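Local coordinates for protein 2,3-bisphosphoglycerate-independent phosphoglycerate mutase (Pyrococcus horikoshii, PDB 2ZKT) that probably interconverts 2-phosphoglycerate and 3-phosphoglycerate in glycolysis, without needing 2,3-bisphosphoglycerate as a cofactor, at residues I10-L15 with L299-T304; T27-A32 with E318-A323; A58-A63 with A253-V258; A282-A287 with D324-Y329; A342-H347 with D359-L364. All coordinates share one frame; numbering follows the deposited sequence.

From the N terminus, residues 10-15, 27-32 and 58-63 open contacts 1, 2 and 3 in turn. Contact 3 closes first, at 253-258, bringing helix 60-67 against helix 253-261, and is nested within the loops of contacts 1 and 2. Contact 4 opens at 282-287; contact 1 then closes at 299-304, contact 2 at 318-323 and contact 4 at 324-329, so that each of these three crosses the other two. Contact 5, an antiparallel pairing across a 16-residue connection, follows in series. Contacts 1 and 5 join strands of the central mixed sheet, contacts 2 and 4 both use helix 313-331, and contacts 1, 3 and 5 supply the four protein ligands of one zinc ion.

Contact 1: residues I10-L15 with L299-T304; sequences IILDGL and LHFKPT. With ZN (zinc ion), chain G.
Ile10 and Leu299 sit level on neighbouring parallel strands, 10-12 and 299-301, with Ile10 CG1 resting 4.3 Å from Leu299 CB. Ile11 faces the other side of the sheet. Its N donates to Leu299 O and its O accepts from Phe301 N, while its CG2, anti to the backbone N, reaches His300 CD2 at 4.0 Å. Leu12 returns to the side of Ile10, where its CD2 meets Phe301 CB at 4.0 Å. Beyond the strand, Asp13 N gives a bent bond (139°) to Phe301 O, and Asp13 O receives the hydroxyl of Thr304 on an in-plane lone pair, OG1 to O 2.5 Å. The Asp13 carboxylate has partners on both oxygens: OD1 binds zinc at 2.3 Å; OD2, itself close to the ion, takes a weak bond from His300 NE2 (2.8 Å), the carboxylate and ring planes standing 67° apart. Lys302 CD packs against Asp13 CG at 3.3 Å. An alanine in place of His300 would probably cost OD2 this weak N-H partner and open a gap beside Ile11 CG2. A metal-binding aspartate at the C-terminal end of a central parallel strand is typical of the alkaline phosphatase superfamily.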
# COMPACT_ATOMS: atom_id res chain seq x y z
N ILE B 10 -15.37 -0.91 -11.33
CA ILE B 10 -14.20 -1.76 -11.12
C ILE B 10 -14.36 -2.70 -9.92
O ILE B 10 -14.60 -2.27 -8.79
CB ILE B 10 -12.96 -0.86 -10.96
CG1 ILE B 10 -12.75 -0.07 -12.27
CG2 ILE B 10 -11.72 -1.68 -10.61
CD1 ILE B 10 -11.55 0.84 -12.25
N ILE B 11 -14.23 -4.01 -10.18
CA ILE B 11 -14.33 -5.01 -9.13
C ILE B 11 -13.01 -5.71 -8.83
O ILE B 11 -12.38 -6.33 -9.71
CB ILE B 11 -15.38 -6.10 -9.48
CG1 ILE B 11 -16.79 -5.48 -9.53
CG2 ILE B 11 -15.32 -7.23 -8.46
CD1 ILE B 11 -17.23 -4.84 -8.22
N LEU B 12 -12.59 -5.60 -7.57
CA LEU B 12 -11.37 -6.25 -7.11
C LEU B 12 -11.86 -7.44 -6.29
O LEU B 12 -12.12 -7.34 -5.10
CB LEU B 12 -10.56 -5.28 -6.24
CG LEU B 12 -10.28 -3.93 -6.91
CD1 LEU B 12 -9.26 -3.18 -6.07
CD2 LEU B 12 -9.74 -4.13 -8.32
N ASP B 13 -12.02 -8.58 -6.98
CA ASP B 13 -12.52 -9.83 -6.41
C ASP B 13 -11.98 -10.14 -5.00
O ASP B 13 -10.77 -10.11 -4.76
CB ASP B 13 -12.19 -10.97 -7.38
CG ASP B 13 -13.24 -12.07 -7.37
OD1 ASP B 13 -13.25 -12.87 -6.40
OD2 ASP B 13 -14.06 -12.12 -8.32
N GLY B 14 -12.91 -10.42 -4.08
CA GLY B 14 -12.54 -10.74 -2.71
C GLY B 14 -11.80 -9.64 -1.96
O GLY B 14 -11.10 -9.91 -0.98
N LEU B 15 -11.97 -8.39 -2.39
CA LEU B 15 -11.31 -7.25 -1.76
C LEU B 15 -11.40 -7.19 -0.23
O LEU B 15 -10.38 -7.10 0.46
CB LEU B 15 -11.86 -5.95 -2.35
CG LEU B 15 -11.17 -4.66 -1.90
CD1 LEU B 15 -9.67 -4.73 -2.22
CD2 LEU B 15 -11.82 -3.49 -2.63
N LEU B 299 -14.86 -3.67 -15.32
CA LEU B 299 -13.51 -4.24 -15.29
C LEU B 299 -13.37 -5.16 -14.08
O LEU B 299 -13.65 -4.75 -12.94
CB LEU B 299 -12.47 -3.11 -15.23
CG LEU B 299 -11.00 -3.50 -15.00
CD1 LEU B 299 -10.53 -4.51 -16.04
CD2 LEU B 299 -10.14 -2.25 -15.06
N HIS B 300 -12.94 -6.39 -14.32
CA HIS B 300 -12.77 -7.37 -13.25
C HIS B 300 -11.30 -7.78 -13.07
O HIS B 300 -10.57 -7.95 -14.04
CB HIS B 300 -13.65 -8.59 -13.57
CG HIS B 300 -13.78 -9.57 -12.44
ND1 HIS B 300 -12.83 -10.54 -12.18
CD2 HIS B 300 -14.75 -9.73 -11.51
CE1 HIS B 300 -13.22 -11.26 -11.14
NE2 HIS B 300 -14.38 -10.78 -10.71
N PHE B 301 -10.88 -7.90 -11.81
CA PHE B 301 -9.50 -8.29 -11.45
C PHE B 301 -9.66 -9.41 -10.42
O PHE B 301 -10.06 -9.15 -9.29
CB PHE B 301 -8.76 -7.10 -10.82
CG PHE B 301 -7.32 -7.38 -10.49
CD1 PHE B 301 -6.37 -7.57 -11.51
CD2 PHE B 301 -6.89 -7.44 -9.16
CE1 PHE B 301 -5.03 -7.82 -11.21
CE2 PHE B 301 -5.55 -7.69 -8.84
CZ PHE B 301 -4.61 -7.88 -9.86
N LYS B 302 -9.32 -10.64 -10.80
CA LYS B 302 -9.50 -11.81 -9.92
C LYS B 302 -8.43 -12.21 -8.87
O LYS B 302 -8.78 -12.56 -7.73
CB LYS B 302 -9.79 -13.04 -10.80
CG LYS B 302 -10.13 -14.32 -10.04
CD LYS B 302 -11.41 -14.17 -9.22
CE LYS B 302 -12.00 -15.54 -8.85
NZ LYS B 302 -10.98 -16.44 -8.23
N PRO B 303 -7.13 -12.18 -9.24
CA PRO B 303 -6.06 -12.57 -8.31
C PRO B 303 -6.15 -12.15 -6.83
O PRO B 303 -5.70 -12.90 -5.95
CB PRO B 303 -4.78 -12.04 -9.01
CG PRO B 303 -5.29 -11.01 -9.98
CD PRO B 303 -6.58 -11.60 -10.48
N THR B 304 -6.73 -10.99 -6.54
CA THR B 304 -6.84 -10.59 -5.14
C THR B 304 -7.61 -11.66 -4.36
O THR B 304 -7.32 -11.93 -3.18
CB THR B 304 -7.59 -9.25 -4.98
OG1 THR B 304 -8.69 -9.21 -5.90
CG2 THR B 304 -6.65 -8.08 -5.22
ZN ZN G . -15.45 -13.43 -6.46

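Contact 2: residues T27-A32 with E318-A323; sequences TPLEYA and ELIERA
Leu29 and Ala32, on and just after the short helix 28-31, come close to two successive residues of helix 313-331, with CA atoms 6.6 Å apart for Leu29 and Ile320 and 6.0 Å for Ala32 and Glu321. Ile320 carries most of the packing. Its chi1 (-68°) sets CG1 anti to the carbonyl carbon, and chi2 (174°) extends the chain to bring CD1 within 3.6 Å of Leu29 N, with Pro28 CB beside it at 4.1 Å. The other branch, CG2, touches Leu29 CD1 at 3.9 Å, the two side chains crossing at about a right angle. Ala32 CB touches Ile320 CB and also meets Glu321 CG at 3.9 Å. The extended Glu321 side chain passes Ala32 so that OE2 accepts the N-H of Asn33. An alanine at Glu321 would probably leave Asn33 N without this acceptor and Ala32 CB less well covered. At the N-terminal end of the short helix, Thr27 and Glu30 form a capping box: Glu30 N donates to Thr27 OG1 and Thr27 N to Glu30 OE1. Ile320 also reaches Leu15 and Thr304 near the ends of the central strands, helix 380-383 borders Leu29, and Tyr31 packs on Pro35 of the second subunit.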
# COMPACT_ATOMS: atom_id res chain seq x y z
N THR B 27 -6.14 -4.23 7.40
CA THR B 27 -6.56 -5.21 6.41
C THR B 27 -5.58 -5.01 5.25
O THR B 27 -4.92 -3.97 5.16
CB THR B 27 -7.96 -4.92 5.89
OG1 THR B 27 -7.97 -3.63 5.26
CG2 THR B 27 -8.98 -4.96 7.05
N PRO B 28 -5.46 -6.01 4.36
CA PRO B 28 -4.56 -5.91 3.21
C PRO B 28 -4.78 -4.61 2.42
O PRO B 28 -3.83 -3.98 1.96
CB PRO B 28 -4.90 -7.16 2.39
CG PRO B 28 -5.19 -8.16 3.48
CD PRO B 28 -6.05 -7.37 4.45
N LEU B 29 -6.05 -4.23 2.27
CA LEU B 29 -6.39 -3.02 1.53
C LEU B 29 -5.89 -1.76 2.22
O LEU B 29 -5.43 -0.83 1.56
CB LEU B 29 -7.92 -2.90 1.34
CG LEU B 29 -8.40 -1.53 0.80
CD1 LEU B 29 -7.64 -1.14 -0.48
CD2 LEU B 29 -9.90 -1.59 0.53
N GLU B 30 -5.96 -1.74 3.55
CA GLU B 30 -5.52 -0.56 4.29
C GLU B 30 -3.99 -0.50 4.28
O GLU B 30 -3.40 0.55 3.97
CB GLU B 30 -6.06 -0.61 5.73
CG GLU B 30 -7.58 -0.49 5.80
CD GLU B 30 -8.16 -0.90 7.16
OE1 GLU B 30 -7.57 -1.78 7.83
OE2 GLU B 30 -9.24 -0.35 7.55
N TYR B 31 -3.37 -1.64 4.59
CA TYR B 31 -1.91 -1.80 4.64
C TYR B 31 -1.25 -1.51 3.28
O TYR B 31 -0.26 -0.80 3.21
CB TYR B 31 -1.58 -3.25 5.07
CG TYR B 31 -0.10 -3.58 5.17
CD1 TYR B 31 0.64 -3.22 6.30
CD2 TYR B 31 0.55 -4.28 4.15
CE1 TYR B 31 1.99 -3.54 6.41
CE2 TYR B 31 1.91 -4.60 4.25
CZ TYR B 31 2.62 -4.23 5.38
OH TYR B 31 3.97 -4.55 5.49
N ALA B 32 -1.82 -2.06 2.21
CA ALA B 32 -1.29 -1.88 0.86
C ALA B 32 -1.17 -0.41 0.48
O ALA B 32 -2.03 0.39 0.80
CB ALA B 32 -2.20 -2.61 -0.15
N GLU B 318 -0.07 -6.99 -1.83
CA GLU B 318 0.81 -6.76 -2.98
C GLU B 318 -0.05 -6.70 -4.27
O GLU B 318 0.17 -5.85 -5.14
CB GLU B 318 1.85 -7.90 -3.07
CG GLU B 318 3.08 -7.61 -3.92
CD GLU B 318 2.79 -7.58 -5.42
OE1 GLU B 318 2.32 -8.62 -5.96
OE2 GLU B 318 3.03 -6.52 -6.05
N LEU B 319 -1.03 -7.60 -4.37
CA LEU B 319 -1.90 -7.62 -5.54
C LEU B 319 -2.84 -6.41 -5.59
O LEU B 319 -3.15 -5.89 -6.66
CB LEU B 319 -2.72 -8.92 -5.51
CG LEU B 319 -1.83 -10.13 -5.80
CD1 LEU B 319 -2.52 -11.46 -5.51
CD2 LEU B 319 -1.36 -10.18 -7.26
N ILE B 320 -3.33 -5.97 -4.40
CA ILE B 320 -4.16 -4.77 -4.39
C ILE B 320 -3.36 -3.57 -4.90
O ILE B 320 -3.90 -2.62 -5.46
CB ILE B 320 -4.72 -4.51 -2.97
CG1 ILE B 320 -5.73 -5.60 -2.57
CG2 ILE B 320 -5.47 -3.15 -2.95
CD1 ILE B 320 -6.21 -5.48 -1.11
N GLU B 321 -2.03 -3.62 -4.65
CA GLU B 321 -1.16 -2.55 -5.13
C GLU B 321 -1.03 -2.57 -6.66
O GLU B 321 -0.94 -1.54 -7.31
CB GLU B 321 0.23 -2.68 -4.47
CG GLU B 321 0.29 -2.02 -3.08
CD GLU B 321 1.69 -2.13 -2.49
OE1 GLU B 321 2.65 -1.99 -3.22
OE2 GLU B 321 1.80 -2.31 -1.28
N ARG B 322 -1.02 -3.77 -7.25
CA ARG B 322 -0.93 -3.87 -8.71
C ARG B 322 -2.22 -3.28 -9.29
O ARG B 322 -2.22 -2.63 -10.34
CB ARG B 322 -0.74 -5.34 -9.13
CG ARG B 322 0.68 -5.85 -8.84
CD ARG B 322 0.84 -7.35 -9.09
NE ARG B 322 0.37 -7.75 -10.41
CZ ARG B 322 0.24 -9.02 -10.80
NH1 ARG B 322 0.55 -10.00 -9.96
NH2 ARG B 322 -0.22 -9.31 -12.02
N ALA B 323 -3.33 -3.50 -8.58
CA ALA B 323 -4.62 -2.96 -9.02
C ALA B 323 -4.57 -1.43 -8.95
O ALA B 323 -5.07 -0.74 -9.85
CB ALA B 323 -5.76 -3.51 -8.13

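Contact 3: residues A58-A63 with A253-V258; sequences AGSDTA and ALVKGV. With ZN (zinc ion), chain G.
Leu254 lays its forked end against the first turn of helix 60-67. CD1 lies 4.0 Å from Asp61 CB, and CD2 approaches Ser60 CB at 4.2 Å, so one leucine touches the CB atoms of two successive residues. One turn further along helix 253-261, Val258 CG2 meets Asp61 O at 4.0 Å. Val255 CG2 comes within 4.2 Å of Ser60 OG, which is itself a zinc ligand at 2.6 Å, sharing the ion with Asp13, Asp346 and His347. No hydrogen bond joins the two segments.

The next shell holds the groups around these. Asp61 holds CG between its backbone N and carbonyl carbon (chi1 51°). OD1 takes the N-H of Thr62 at 2.7 Å from above the carboxylate plane, and OD2 is bonded to Tyr76 OH. Gly59, at the N-cap position, offers its carbonyl to two donors, Thr62 OG1 and Ala63 N. On the other helix, Leu254 and Val258 both lean on Phe82, while Val255 touches His64 and His300.

The contact thus sets an aliphatic surface against the first turn of the helix, beside the metal-bound hydroxyl: apolar contacts from Leu254, Val255 and Val258 meet the turn that carries Ser60, while OG binds the metal and Asp61 is held by its own hydrogen bonds. This placement is consistent with the phosphoryl-transfer site of the alkaline phosphatase superfamily.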
# COMPACT_ATOMS: atom_id res chain seq x y z
N ALA B 58 -21.61 -14.59 -0.25
CA ALA B 58 -22.12 -14.76 -1.60
C ALA B 58 -21.10 -15.49 -2.47
O ALA B 58 -19.90 -15.21 -2.40
CB ALA B 58 -22.43 -13.40 -2.21
N GLY B 59 -21.59 -16.43 -3.29
CA GLY B 59 -20.71 -17.12 -4.22
C GLY B 59 -20.36 -16.06 -5.26
O GLY B 59 -21.04 -15.03 -5.35
N SER B 60 -19.32 -16.29 -6.06
CA SER B 60 -18.91 -15.30 -7.06
C SER B 60 -20.02 -14.95 -8.07
O SER B 60 -20.15 -13.79 -8.48
CB SER B 60 -17.67 -15.79 -7.81
OG SER B 60 -16.85 -14.70 -8.22
N ASP B 61 -20.81 -15.94 -8.48
CA ASP B 61 -21.88 -15.72 -9.47
C ASP B 61 -23.04 -14.87 -8.92
O ASP B 61 -23.44 -13.89 -9.56
CB ASP B 61 -22.39 -17.07 -10.01
CG ASP B 61 -22.75 -18.06 -8.90
OD1 ASP B 61 -22.49 -17.75 -7.71
OD2 ASP B 61 -23.28 -19.15 -9.23
N THR B 62 -23.56 -15.23 -7.75
CA THR B 62 -24.66 -14.49 -7.12
C THR B 62 -24.23 -13.06 -6.71
O THR B 62 -25.05 -12.13 -6.72
CB THR B 62 -25.19 -15.24 -5.85
OG1 THR B 62 -24.12 -15.39 -4.89
CG2 THR B 62 -25.74 -16.63 -6.22
N ALA B 63 -22.95 -12.89 -6.36
CA ALA B 63 -22.44 -11.58 -5.96
C ALA B 63 -22.42 -10.64 -7.16
O ALA B 63 -22.68 -9.44 -7.02
CB ALA B 63 -21.01 -11.71 -5.38
N ALA B 253 -13.80 -17.27 -16.27
CA ALA B 253 -14.96 -17.82 -16.97
C ALA B 253 -16.33 -17.50 -16.33
O ALA B 253 -17.23 -16.96 -16.98
CB ALA B 253 -14.80 -19.34 -17.10
N LEU B 254 -16.47 -17.86 -15.05
CA LEU B 254 -17.73 -17.64 -14.34
C LEU B 254 -18.26 -16.20 -14.38
O LEU B 254 -19.47 -15.98 -14.51
CB LEU B 254 -17.60 -18.11 -12.89
CG LEU B 254 -18.89 -18.06 -12.06
CD1 LEU B 254 -20.01 -18.81 -12.77
CD2 LEU B 254 -18.63 -18.66 -10.68
N VAL B 255 -17.36 -15.22 -14.28
CA VAL B 255 -17.79 -13.83 -14.30
C VAL B 255 -18.11 -13.37 -15.72
O VAL B 255 -19.02 -12.54 -15.92
CB VAL B 255 -16.73 -12.91 -13.64
CG1 VAL B 255 -17.16 -11.44 -13.74
CG2 VAL B 255 -16.55 -13.30 -12.17
N LYS B 256 -17.38 -13.89 -16.70
CA LYS B 256 -17.64 -13.54 -18.10
C LYS B 256 -19.05 -14.06 -18.43
O LYS B 256 -19.80 -13.42 -19.18
CB LYS B 256 -16.63 -14.21 -19.03
CG LYS B 256 -15.18 -13.81 -18.79
CD LYS B 256 -14.25 -14.67 -19.63
CE LYS B 256 -14.59 -14.58 -21.11
NZ LYS B 256 -13.78 -15.52 -21.93
N GLY B 257 -19.38 -15.22 -17.85
CA GLY B 257 -20.68 -15.84 -18.07
C GLY B 257 -21.83 -14.99 -17.56
O GLY B 257 -22.81 -14.74 -18.27
N VAL B 258 -21.73 -14.56 -16.30
CA VAL B 258 -22.77 -13.72 -15.72
C VAL B 258 -22.92 -12.45 -16.55
O VAL B 258 -24.02 -12.07 -16.94
CB VAL B 258 -22.43 -13.35 -14.25
CG1 VAL B 258 -23.48 -12.36 -13.71
CG2 VAL B 258 -22.39 -14.62 -13.38
ZN ZN G . -15.45 -13.43 -6.46

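Contact 4: residues A282-A287 with D324-Y329; sequences AKAKKA and DRMIGY
Tyr329 brings CD2 and CE2 obliquely against the Ala284-Lys285 step of helix 280-291. CD2 lies 3.5 Å from Ala284 CB and CE2 3.6 Å from Lys285 CA. The ring carbon CG is anti to the backbone N (chi1 174°), which directs it toward the opposing helix. Farther out, the hydroxyl end runs beside the lysine chain, OH to Lys285 CG 4.0 Å, the two side chains pointing the same way.

Ala284 CB is the central point of contact. Besides the tyrosine, it touches the backbone at Met326 O (3.5 Å) and the side chain at Met326 CG (3.7 Å). The small residue is consistent with a close approach of the short helical segments, which cross at -27° with their axes 8.8 Å apart. Ala284 CA and Met326 CA are 5.8 Å from each other. Beyond CG, Met326 passes near Lys283, whose CB is 4.4 Å from its SD, and its CE turns on to Leu299 of the central sheet. Lys283 likewise heads for the sheet, where NZ makes a weak hydrogen bond to His300 O. Tyr329 also meets the ring of His333.

With no hydrogen bond across it, the contact rests on van der Waals packing between two helices on the same side of the central sheet. The lysines lend their aliphatic parts, and the exposed Lys285 carries its ammonium away from the tyrosine.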
# COMPACT_ATOMS: atom_id res chain seq x y z
N ALA B 282 -2.85 -4.33 -19.13
CA ALA B 282 -3.51 -4.64 -20.39
C ALA B 282 -5.03 -4.48 -20.26
O ALA B 282 -5.72 -4.08 -21.19
CB ALA B 282 -3.17 -6.08 -20.78
N LYS B 283 -5.53 -4.80 -19.07
CA LYS B 283 -6.97 -4.67 -18.80
C LYS B 283 -7.35 -3.19 -18.77
O LYS B 283 -8.40 -2.79 -19.30
CB LYS B 283 -7.31 -5.34 -17.46
CG LYS B 283 -7.39 -6.86 -17.55
CD LYS B 283 -7.63 -7.47 -16.18
CE LYS B 283 -7.79 -8.97 -16.30
NZ LYS B 283 -7.78 -9.63 -14.96
N ALA B 284 -6.48 -2.39 -18.16
CA ALA B 284 -6.71 -0.95 -18.05
C ALA B 284 -6.66 -0.34 -19.44
O ALA B 284 -7.52 0.47 -19.81
CB ALA B 284 -5.65 -0.32 -17.16
N LYS B 285 -5.64 -0.72 -20.21
CA LYS B 285 -5.47 -0.22 -21.57
C LYS B 285 -6.77 -0.45 -22.34
O LYS B 285 -7.31 0.47 -22.97
CB LYS B 285 -4.29 -0.95 -22.24
CG LYS B 285 -3.80 -0.34 -23.56
CD LYS B 285 -4.67 -0.77 -24.74
CE LYS B 285 -4.06 -0.33 -26.07
NZ LYS B 285 -3.97 1.16 -26.20
N LYS B 286 -7.29 -1.68 -22.27
CA LYS B 286 -8.53 -2.04 -22.96
C LYS B 286 -9.76 -1.29 -22.42
O LYS B 286 -10.61 -0.84 -23.21
CB LYS B 286 -8.77 -3.56 -22.87
CG LYS B 286 -9.96 -4.04 -23.69
CD LYS B 286 -9.80 -3.68 -25.17
CE LYS B 286 -11.05 -3.99 -25.97
NZ LYS B 286 -10.93 -3.51 -27.39
N ALA B 287 -9.87 -1.17 -21.09
CA ALA B 287 -11.00 -0.47 -20.46
C ALA B 287 -11.12 0.94 -21.04
O ALA B 287 -12.22 1.39 -21.40
CB ALA B 287 -10.81 -0.40 -18.95
N ASP B 324 -3.97 -0.89 -7.88
CA ASP B 324 -3.91 0.57 -7.76
C ASP B 324 -3.19 1.19 -8.95
O ASP B 324 -3.64 2.22 -9.48
CB ASP B 324 -3.22 1.00 -6.45
CG ASP B 324 -3.56 2.45 -6.06
OD1 ASP B 324 -4.76 2.74 -5.84
OD2 ASP B 324 -2.63 3.30 -5.99
N ARG B 325 -2.09 0.57 -9.38
CA ARG B 325 -1.35 1.08 -10.54
C ARG B 325 -2.24 0.95 -11.79
O ARG B 325 -2.26 1.84 -12.65
CB ARG B 325 -0.04 0.31 -10.74
CG ARG B 325 0.87 0.33 -9.52
CD ARG B 325 2.24 -0.28 -9.78
NE ARG B 325 2.91 -0.59 -8.51
CZ ARG B 325 2.96 -1.80 -7.97
NH1 ARG B 325 2.40 -2.84 -8.59
NH2 ARG B 325 3.55 -1.99 -6.78
N MET B 326 -2.96 -0.17 -11.88
CA MET B 326 -3.86 -0.40 -13.01
C MET B 326 -4.86 0.76 -13.04
O MET B 326 -5.13 1.34 -14.10
CB MET B 326 -4.61 -1.74 -12.83
CG MET B 326 -5.74 -1.98 -13.82
SD MET B 326 -6.66 -3.52 -13.49
CE MET B 326 -7.74 -2.98 -12.06
N ILE B 327 -5.41 1.09 -11.87
CA ILE B 327 -6.38 2.19 -11.75
C ILE B 327 -5.69 3.52 -12.06
O ILE B 327 -6.26 4.39 -12.73
CB ILE B 327 -6.99 2.24 -10.33
CG1 ILE B 327 -7.88 1.00 -10.12
CG2 ILE B 327 -7.79 3.53 -10.12
CD1 ILE B 327 -7.90 0.48 -8.70
N GLY B 328 -4.45 3.67 -11.59
CA GLY B 328 -3.69 4.89 -11.84
C GLY B 328 -3.55 5.16 -13.34
O GLY B 328 -3.59 6.31 -13.79
N TYR B 329 -3.37 4.09 -14.12
CA TYR B 329 -3.25 4.24 -15.57
C TYR B 329 -4.57 4.80 -16.12
O TYR B 329 -4.57 5.81 -16.85
CB TYR B 329 -2.96 2.87 -16.22
CG TYR B 329 -2.97 2.92 -17.74
CD1 TYR B 329 -1.84 3.38 -18.45
CD2 TYR B 329 -4.11 2.58 -18.46
CE1 TYR B 329 -1.87 3.48 -19.85
CE2 TYR B 329 -4.15 2.69 -19.86
CZ TYR B 329 -3.03 3.14 -20.54
OH TYR B 329 -3.09 3.27 -21.92

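Contact 5: residues A342-H347 with D359-L364; sequences AITGDH and DPVPLL. With ZN (zinc ion), chain G.
Thr344 OG1 donates to Pro362 O over a short 2.5 Å, from 37° above the carbonyl plane, with OG1 anti to the backbone N (chi1 -170°). It continues the pairing of two antiparallel strands, 339-344 and 361-366, 361-366 being the strand that runs against its neighbours in the mixed central α/β sheet. Two backbone bonds clamp Ile343 to Leu364: Ile343 N to Leu364 O at 2.9 Å, and Leu364 N to Ile343 O. A CA-H contact from Ala342 CA to the same Leu364 O, 3.2 Å, adds to them. Just past the first strand, Asp346 OD2 and His347 NE2 bind the zinc ion that Asp13 and Ser60 also hold, and the His347 ring stacks on His356. Around the polar core the packing is aliphatic. Leu363 CD1 rests on Thr344 CB at 3.8 Å, and on the other face of the sheet Ile343 CB meets Leu364 CG. Val361 packs against the turn that carries Asp346 and His347. Its CG1 lies 3.3 Å from Gly345 N, while the other methyl, Val361 CG2, presses on the backbone at His347 C from 3.4 Å.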
# COMPACT_ATOMS: atom_id res chain seq x y z
N ALA B 342 -16.63 3.75 -10.04
CA ALA B 342 -16.97 3.05 -8.82
C ALA B 342 -16.01 1.88 -8.65
O ALA B 342 -15.70 1.16 -9.61
CB ALA B 342 -18.42 2.55 -8.87
N ILE B 343 -15.52 1.69 -7.43
CA ILE B 343 -14.59 0.60 -7.17
C ILE B 343 -14.99 -0.16 -5.91
O ILE B 343 -15.27 0.44 -4.86
CB ILE B 343 -13.15 1.13 -6.99
CG1 ILE B 343 -12.70 1.84 -8.27
CG2 ILE B 343 -12.20 -0.02 -6.65
CD1 ILE B 343 -11.37 2.57 -8.16
N THR B 344 -15.02 -1.48 -6.00
CA THR B 344 -15.35 -2.27 -4.82
C THR B 344 -15.01 -3.74 -5.09
O THR B 344 -14.33 -4.08 -6.04
CB THR B 344 -16.85 -2.11 -4.53
OG1 THR B 344 -17.14 -2.69 -3.25
CG2 THR B 344 -17.67 -2.85 -5.59
N GLY B 345 -15.48 -4.60 -4.17
CA GLY B 345 -15.34 -6.03 -4.42
C GLY B 345 -16.72 -6.69 -4.48
O GLY B 345 -17.68 -6.21 -3.90
N ASP B 346 -16.80 -7.78 -5.26
CA ASP B 346 -18.06 -8.52 -5.30
C ASP B 346 -18.37 -9.19 -3.95
O ASP B 346 -19.48 -9.63 -3.68
CB ASP B 346 -17.99 -9.56 -6.42
CG ASP B 346 -16.77 -10.46 -6.20
OD1 ASP B 346 -15.74 -9.93 -5.78
OD2 ASP B 346 -16.87 -11.66 -6.47
N HIS B 347 -17.32 -9.28 -3.11
CA HIS B 347 -17.51 -9.85 -1.77
C HIS B 347 -16.20 -9.83 -0.95
O HIS B 347 -15.13 -9.48 -1.44
CB HIS B 347 -18.02 -11.29 -1.92
CG HIS B 347 -16.98 -12.13 -2.61
ND1 HIS B 347 -15.82 -12.51 -2.02
CD2 HIS B 347 -17.02 -12.69 -3.90
CE1 HIS B 347 -15.18 -13.28 -2.93
NE2 HIS B 347 -15.88 -13.40 -4.06
N ASP B 359 -18.81 -10.41 5.53
CA ASP B 359 -18.38 -9.04 5.85
C ASP B 359 -18.68 -8.11 4.66
O ASP B 359 -18.38 -8.44 3.52
CB ASP B 359 -16.88 -9.00 6.15
CG ASP B 359 -16.49 -9.90 7.32
OD1 ASP B 359 -16.86 -9.58 8.47
OD2 ASP B 359 -15.81 -10.92 7.07
N PRO B 360 -19.29 -6.94 4.93
CA PRO B 360 -19.61 -5.97 3.86
C PRO B 360 -18.32 -5.58 3.14
O PRO B 360 -17.23 -5.80 3.66
CB PRO B 360 -20.27 -4.80 4.63
CG PRO B 360 -19.61 -4.88 6.01
CD PRO B 360 -19.61 -6.38 6.27
N VAL B 361 -18.44 -4.99 1.96
CA VAL B 361 -17.26 -4.65 1.18
C VAL B 361 -17.09 -3.15 0.97
O VAL B 361 -18.04 -2.43 0.67
CB VAL B 361 -17.31 -5.34 -0.21
CG1 VAL B 361 -16.00 -5.11 -0.96
CG2 VAL B 361 -17.56 -6.83 -0.03
N PRO B 362 -15.85 -2.65 1.12
CA PRO B 362 -15.63 -1.21 0.93
C PRO B 362 -15.99 -0.82 -0.50
O PRO B 362 -15.74 -1.57 -1.45
CB PRO B 362 -14.13 -1.04 1.25
CG PRO B 362 -13.56 -2.39 0.93
CD PRO B 362 -14.59 -3.34 1.46
N LEU B 363 -16.60 0.36 -0.62
CA LEU B 363 -17.05 0.88 -1.91
C LEU B 363 -16.71 2.36 -2.04
O LEU B 363 -16.84 3.12 -1.09
CB LEU B 363 -18.59 0.72 -2.01
CG LEU B 363 -19.34 1.52 -3.10
CD1 LEU B 363 -18.81 1.12 -4.48
CD2 LEU B 363 -20.84 1.24 -3.01
N LEU B 364 -16.29 2.76 -3.24
CA LEU B 364 -16.01 4.17 -3.46
C LEU B 364 -16.59 4.57 -4.81
O LEU B 364 -16.63 3.77 -5.75
CB LEU B 364 -14.50 4.44 -3.41
CG LEU B 364 -13.56 4.25 -4.62
CD1 LEU B 364 -13.88 5.25 -5.72
CD2 LEU B 364 -12.12 4.48 -4.14
ZN ZN G . -15.45 -13.43 -6.46